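Local structure of alpha-L-rhamnosidase (Aspergillus terreus, 6GSZ) at residues E267-R272 / D377-S382; I342-P347 / D404-D409. The protein probably hydrolyses terminal non-reducing alpha-L-rhamnose residues from alpha-L-rhamnosides, as a calcium-binding glycoside hydrolase. All coordinates share one frame; numbering follows the deposited sequence. Where two conformers were deposited one is given.

Contact 1 (E267-R272 / D377-S382); sequences EEYDSR and DHFTLS. With CA (calcium ion), chain O.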
loop_
_atom_site.group_PDB
_atom_site.type_symbol
_atom_site.label_atom_id
_atom_site.label_comp_id
_atom_site.label_asym_id
_atom_site.label_seq_id
_atom_site.Cartn_x
_atom_site.Cartn_y
_atom_site.Cartn_z
ATOM N N GLU A 267 -18.855 8.201 12.199
ATOM C CA GLU A 267 -20.206 7.954 11.686
ATOM C C GLU A 267 -21.231 8.044 12.828
ATOM O O GLU A 267 -21.039 7.422 13.892
ATOM C CB GLU A 267 -20.318 6.568 11.050
ATOM C CG GLU A 267 -21.733 6.246 10.612
ATOM C CD GLU A 267 -21.868 5.096 9.628
ATOM O OE1 GLU A 267 -21.062 5.077 8.639
ATOM O OE2 GLU A 267 -22.686 4.172 9.918
ATOM N N GLU A 268 -22.328 8.782 12.564
ATOM C CA GLU A 268 -23.540 8.820 13.409
ATOM C C GLU A 268 -24.630 8.058 12.636
ATOM O O GLU A 268 -24.968 8.435 11.507
ATOM C CB GLU A 268 -23.958 10.244 13.722
ATOM C CG GLU A 268 -25.259 10.296 14.491
ATOM C CD GLU A 268 -25.749 11.670 14.910
ATOM O OE1 GLU A 268 -25.021 12.659 14.805
ATOM O OE2 GLU A 268 -26.904 11.734 15.386
ATOM N N TYR A 269 -25.111 6.973 13.250
ATOM C CA TYR A 269 -26.114 6.097 12.649
ATOM C C TYR A 269 -27.313 6.038 13.590
ATOM O O TYR A 269 -27.153 5.652 14.745
ATOM C CB TYR A 269 -25.494 4.713 12.455
ATOM C CG TYR A 269 -26.335 3.718 11.714
ATOM C CD1 TYR A 269 -27.272 2.932 12.372
ATOM C CD2 TYR A 269 -26.191 3.528 10.353
ATOM C CE1 TYR A 269 -28.027 1.981 11.694
ATOM C CE2 TYR A 269 -26.933 2.587 9.666
ATOM C CZ TYR A 269 -27.867 1.806 10.330
ATOM O OH TYR A 269 -28.611 0.904 9.632
ATOM N N ASP A 270 -28.494 6.289 13.036
ATOM C CA ASP A 270 -29.759 6.219 13.808
ATOM C C ASP A 270 -30.574 5.065 13.247
ATOM O O ASP A 270 -31.244 5.231 12.223
ATOM C CB ASP A 270 -30.523 7.537 13.808
ATOM C CG ASP A 270 -31.745 7.522 14.705
ATOM O OD1 ASP A 270 -32.119 6.409 15.195
ATOM O OD2 ASP A 270 -32.305 8.645 14.901
ATOM N N SER A 271 -30.530 3.911 13.920
ATOM C CA SER A 271 -31.164 2.709 13.376
ATOM C C SER A 271 -32.702 2.827 13.337
ATOM O O SER A 271 -33.365 2.057 12.642
ATOM C CB SER A 271 -30.751 1.465 14.154
ATOM O OG SER A 271 -31.278 1.459 15.478
ATOM N N ARG A 272 -33.262 3.808 14.050
ATOM C CA ARG A 272 -34.682 4.055 14.009
ATOM C C ARG A 272 -35.130 4.509 12.616
ATOM O O ARG A 272 -36.328 4.432 12.281
ATOM C CB ARG A 272 -35.103 5.092 15.059
ATOM C CG ARG A 272 -34.855 4.639 16.487
ATOM C CD ARG A 272 -35.058 5.755 17.473
ATOM N NE ARG A 272 -34.133 6.864 17.263
ATOM C CZ ARG A 272 -34.101 7.988 17.953
ATOM N NH1 ARG A 272 -34.994 8.201 18.921
ATOM N NH2 ARG A 272 -33.228 8.922 17.616
ATOM N N ASP A 377 -17.747 7.202 16.701
ATOM C CA ASP A 377 -18.968 6.719 16.094
ATOM C C ASP A 377 -20.086 6.715 17.136
ATOM O O ASP A 377 -19.840 6.450 18.312
ATOM C CB ASP A 377 -18.775 5.338 15.497
ATOM C CG ASP A 377 -17.690 5.285 14.436
ATOM O OD1 ASP A 377 -17.461 6.334 13.732
ATOM O OD2 ASP A 377 -17.080 4.202 14.326
ATOM N N HIS A 378 -21.302 7.013 16.679
ATOM C CA HIS A 378 -22.496 6.970 17.511
ATOM C C HIS A 378 -23.497 6.027 16.865
ATOM O O HIS A 378 -23.789 6.202 15.671
ATOM C CB HIS A 378 -23.144 8.343 17.649
ATOM C CG HIS A 378 -22.372 9.338 18.451
ATOM N ND1 HIS A 378 -21.358 10.088 17.920
ATOM C CD2 HIS A 378 -22.498 9.726 19.738
ATOM C CE1 HIS A 378 -20.897 10.923 18.839
ATOM N NE2 HIS A 378 -21.579 10.721 19.975
ATOM N N PHE A 379 -24.057 5.111 17.659
ATOM C CA PHE A 379 -25.057 4.204 17.157
ATOM C C PHE A 379 -26.288 4.317 18.049
ATOM O O PHE A 379 -26.204 4.014 19.238
ATOM C CB PHE A 379 -24.544 2.761 17.144
ATOM C CG PHE A 379 -25.536 1.737 16.678
ATOM C CD1 PHE A 379 -25.728 1.486 15.328
ATOM C CD2 PHE A 379 -26.334 1.080 17.598
ATOM C CE1 PHE A 379 -26.676 0.582 14.895
ATOM C CE2 PHE A 379 -27.262 0.156 17.173
ATOM C CZ PHE A 379 -27.448 -0.081 15.823
ATOM N N THR A 380 -27.399 4.741 17.452
ATOM C CA THR A 380 -28.656 4.826 18.214
ATOM C C THR A 380 -29.470 3.552 17.952
ATOM O O THR A 380 -29.796 3.199 16.780
ATOM C CB THR A 380 -29.454 6.079 17.916
ATOM O OG1 THR A 380 -28.642 7.206 18.235
ATOM C CG2 THR A 380 -30.769 6.114 18.684
ATOM N N LEU A 381 -29.793 2.868 19.057
ATOM C CA LEU A 381 -30.493 1.579 19.072
ATOM C C LEU A 381 -31.976 1.774 18.720
ATOM O O LEU A 381 -32.556 2.862 18.924
ATOM C CB LEU A 381 -30.392 0.983 20.479
ATOM C CG LEU A 381 -28.985 0.561 20.890
ATOM C CD1 LEU A 381 -28.751 0.795 22.375
ATOM C CD2 LEU A 381 -28.743 -0.883 20.515
ATOM N N SER A 382 -32.600 0.708 18.223
ATOM C CA SER A 382 -34.013 0.731 17.827
ATOM C C SER A 382 -34.909 -0.032 18.814
ATOM O O SER A 382 -36.130 0.118 18.717
ATOM C CB SER A 382 -34.203 0.142 16.463
ATOM O OG SER A 382 -33.984 -1.257 16.514
HETATM CA CA CA O . -26.441 13.814 16.338
HETATM O O HOH W 1 -26.701 8.033 16.633
HETATM O O HOH W 2 -27.196 15.419 17.962
HETATM O O HOH W 3 -27.863 14.563 14.694
#
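Glu267 to Asp270 and Asp377 to Thr380 run side by side as parallel strands, their axes 4.7 Å apart at closest and 2° from parallel. His378 N gives its hydrogen to Glu267 O, His378 O takes one from Tyr269 N, and Tyr269 O takes one from Thr380 N at 2.9 Å. Where the pairing begins, a side chain stands in for backbone: Asp377 OD1 accepts from Glu267 N at 2.8 Å on its anti side, somewhat out of the carboxylate plane, while OD2 is held by His396. The Glu267 carboxylate turns away to Ser261, Ser392 and Trp389. At the other end Thr380 O accepts twice from Ser271, from its N and from OG at 2.6 Å; chi1 of 68° sets that hydroxyl between backbone N and carbonyl carbon, and Gln387 is a further partner of OG. A water donates to Tyr269 O and also joins Thr380 OG1, which also bonds to Thr351.

Asp270 OD1 accepts from Arg272 N, an Asx turn, and from Arg272 NE, nearly straight (174°). Arg272 NH2 meets Asp270 OD2 from above the carboxylate plane, completing a side-on salt bridge, and Thr380 CG2 lies over one guanidinium face. On the sheet face that carries Asp270 and Thr380, extended Glu268 holds a calcium ion with OE1 and OE2 at 2.4 and 2.3 Å, alongside two waters. On the other face the Tyr269 and Phe379 rings meet rim to rim, Tyr269 CD1 to Phe379 CE1 3.5 Å. The charges of Asp270 and Glu268 are probably offset by Arg272 and the calcium ion, while Glu267 and Asp377 are satisfied by hydrogen bonds.

Contact 2 (I342-P347 / D404-D409); sequences IRVKGP and DGWPAD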
loop_
_atom_site.group_PDB
_atom_site.type_symbol
_atom_site.label_atom_id
_atom_site.label_comp_id
_atom_site.label_asym_id
_atom_site.label_seq_id
_atom_site.Cartn_x
_atom_site.Cartn_y
_atom_site.Cartn_z
ATOM N N ILE A 342 -20.565 -4.536 15.816
ATOM C CA ILE A 342 -21.273 -4.735 17.081
ATOM C C ILE A 342 -22.501 -5.597 16.803
ATOM O O ILE A 342 -23.034 -5.578 15.683
ATOM C CB ILE A 342 -21.658 -3.399 17.761
ATOM C CG1 ILE A 342 -22.720 -2.605 16.989
ATOM C CG2 ILE A 342 -20.397 -2.602 18.061
ATOM C CD1 ILE A 342 -23.097 -1.273 17.605
ATOM N N ARG A 343 -22.878 -6.377 17.828
ATOM C CA ARG A 343 -24.090 -7.138 17.839
ATOM C C ARG A 343 -24.738 -6.903 19.199
ATOM O O ARG A 343 -24.194 -7.335 20.218
ATOM C CB ARG A 343 -23.778 -8.617 17.597
ATOM C CG ARG A 343 -23.232 -8.895 16.203
ATOM C CD ARG A 343 -22.547 -10.225 15.978
ATOM N NE ARG A 343 -22.211 -10.446 14.569
ATOM C CZ ARG A 343 -21.718 -11.590 14.093
ATOM N NH1 ARG A 343 -21.325 -12.531 14.936
ATOM N NH2 ARG A 343 -21.639 -11.799 12.790
ATOM N N VAL A 344 -25.853 -6.171 19.210
ATOM C CA VAL A 344 -26.291 -5.580 20.446
ATOM C C VAL A 344 -27.805 -5.369 20.404
ATOM O O VAL A 344 -28.356 -5.041 19.371
ATOM C CB VAL A 344 -25.553 -4.248 20.683
ATOM C CG1 VAL A 344 -25.811 -3.243 19.557
ATOM C CG2 VAL A 344 -25.879 -3.646 22.043
ATOM N N LYS A 345 -28.442 -5.515 21.573
ATOM C CA LYS A 345 -29.846 -5.169 21.781
ATOM C C LYS A 345 -29.924 -4.131 22.902
ATOM O O LYS A 345 -29.244 -4.221 23.912
ATOM C CB LYS A 345 -30.687 -6.402 22.159
ATOM C CG LYS A 345 -32.112 -6.059 22.573
ATOM C CD LYS A 345 -33.067 -7.218 22.546
ATOM C CE LYS A 345 -34.503 -6.725 22.612
ATOM N NZ LYS A 345 -35.440 -7.789 23.019
ATOM N N GLY A 346 -30.789 -3.142 22.746
ATOM C CA GLY A 346 -30.934 -2.182 23.802
ATOM C C GLY A 346 -32.130 -1.279 23.574
ATOM O O GLY A 346 -32.816 -1.404 22.561
ATOM N N PRO A 347 -32.381 -0.340 24.505
ATOM C CA PRO A 347 -33.554 0.517 24.431
ATOM C C PRO A 347 -33.610 1.433 23.197
ATOM O O PRO A 347 -32.620 2.084 22.821
ATOM C CB PRO A 347 -33.424 1.367 25.700
ATOM C CG PRO A 347 -32.623 0.506 26.641
ATOM C CD PRO A 347 -31.575 -0.074 25.718
ATOM N N ASP A 404 -19.385 4.523 25.681
ATOM C CA ASP A 404 -20.388 5.131 26.575
ATOM C C ASP A 404 -21.774 4.769 26.071
ATOM O O ASP A 404 -22.035 4.781 24.865
ATOM C CB ASP A 404 -20.196 6.650 26.670
ATOM C CG ASP A 404 -18.990 7.034 27.515
ATOM O OD1 ASP A 404 -19.111 7.029 28.776
ATOM O OD2 ASP A 404 -17.936 7.260 26.935
ATOM N N GLY A 405 -22.689 4.514 27.009
ATOM C CA GLY A 405 -24.073 4.241 26.647
ATOM C C GLY A 405 -24.346 2.806 26.243
ATOM O O GLY A 405 -25.422 2.507 25.730
ATOM N N TRP A 406 -23.367 1.900 26.401
ATOM C CA TRP A 406 -23.593 0.494 26.065
ATOM C C TRP A 406 -24.723 -0.058 26.923
ATOM O O TRP A 406 -24.739 0.161 28.131
ATOM C CB TRP A 406 -22.305 -0.332 26.212
ATOM C CG TRP A 406 -22.478 -1.746 25.756
ATOM C CD1 TRP A 406 -22.968 -2.790 26.481
ATOM C CD2 TRP A 406 -22.220 -2.252 24.428
ATOM N NE1 TRP A 406 -23.009 -3.921 25.716
ATOM C CE2 TRP A 406 -22.555 -3.621 24.444
ATOM C CE3 TRP A 406 -21.726 -1.688 23.246
ATOM C CZ2 TRP A 406 -22.405 -4.432 23.329
ATOM C CZ3 TRP A 406 -21.592 -2.488 22.135
ATOM C CH2 TRP A 406 -21.939 -3.839 22.172
ATOM N N PRO A 407 -25.716 -0.753 26.330
ATOM C CA PRO A 407 -26.894 -1.170 27.080
ATOM C C PRO A 407 -26.633 -2.349 28.025
ATOM O O PRO A 407 -25.908 -3.296 27.704
ATOM C CB PRO A 407 -27.923 -1.525 25.994
ATOM C CG PRO A 407 -27.087 -1.914 24.797
ATOM C CD PRO A 407 -25.808 -1.118 24.907
ATOM N N ALA A 408 -27.236 -2.249 29.203
ATOM C CA ALA A 408 -27.235 -3.309 30.198
ATOM C C ALA A 408 -27.790 -4.620 29.609
ATOM O O ALA A 408 -27.381 -5.711 30.024
ATOM C CB ALA A 408 -28.033 -2.834 31.383
ATOM N N ASP A 409 -28.708 -4.513 28.631
ATOM C CA ASP A 409 -29.381 -5.683 28.026
ATOM C C ASP A 409 -28.381 -6.650 27.366
ATOM O O ASP A 409 -28.684 -7.830 27.255
ATOM C CB ASP A 409 -30.402 -5.275 26.954
ATOM C CG ASP A 409 -31.412 -4.214 27.411
ATOM O OD1 ASP A 409 -32.488 -4.682 28.027
ATOM O OD2 ASP A 409 -31.089 -2.975 27.315
#
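Trp406 reaches the strand residues Ile342 and Val344 with the six-membered part of its indole. Its CG is anti to the backbone N (chi1 -175°), and the ring beyond it slides past Val344 in the opposite direction. Val344 CG2 sits over one indole face, 4.0 Å from the centroid of the six-membered ring and 21° off the normal, a CH-pi contact. Ile342 CG2 instead comes to the edge, at CZ3. The indole NE1 is bonded to Thr410 O, which fixes the polar side of the ring. Trp406 also touches Ile352 and Phe354 of strand 351-361.

Next comes Pro407, whose ring crosses Val344 at about a right angle. Its CG is pressed tightly against Val344 CG2, at 3.5 Å, and lies 3.3 Å from Lys345 O. Its CD shares the Trp406 face with the valine methyl, while its CB rests on Gly346 CA at 3.8 Å and on Pro347 CD.

Asp409 finishes the run: CB packs on Lys345 O, and OD2 lies 3.3 Å from Pro347 CD without a hydrogen bond between the two segments. This is the packing of a beta-sandwich in the concanavalin-like domain: a loop leaving one sheet folds over Ile342, Val344 and the chain that follows them, in the other sheet's strand 339-344 and beyond.

In the fold
Contacts 1 and 2 have centres 11 Å apart and touch directly. Leu381 CB packs on Pro347 O at 3.4 Å, Leu381 CD2 meets Val344 CG1, and Phe379 CG lies 4.0 Å from Ile342 CD1. Along the chain the segments alternate: 267-272, 342-347, 377-382, then 404-409. Strands 266-270, 376-380 and 400-404 belong to one mixed sheet, while strand 339-344 belongs to the antiparallel sheet packed against it. Contact 1 is therefore pairing within a sheet, and contact 2 is packing between sheets. Although 267-272 falls in the N-terminal family's sequence range, its strand pairs into the sheet built mainly by the concanavalin-like range.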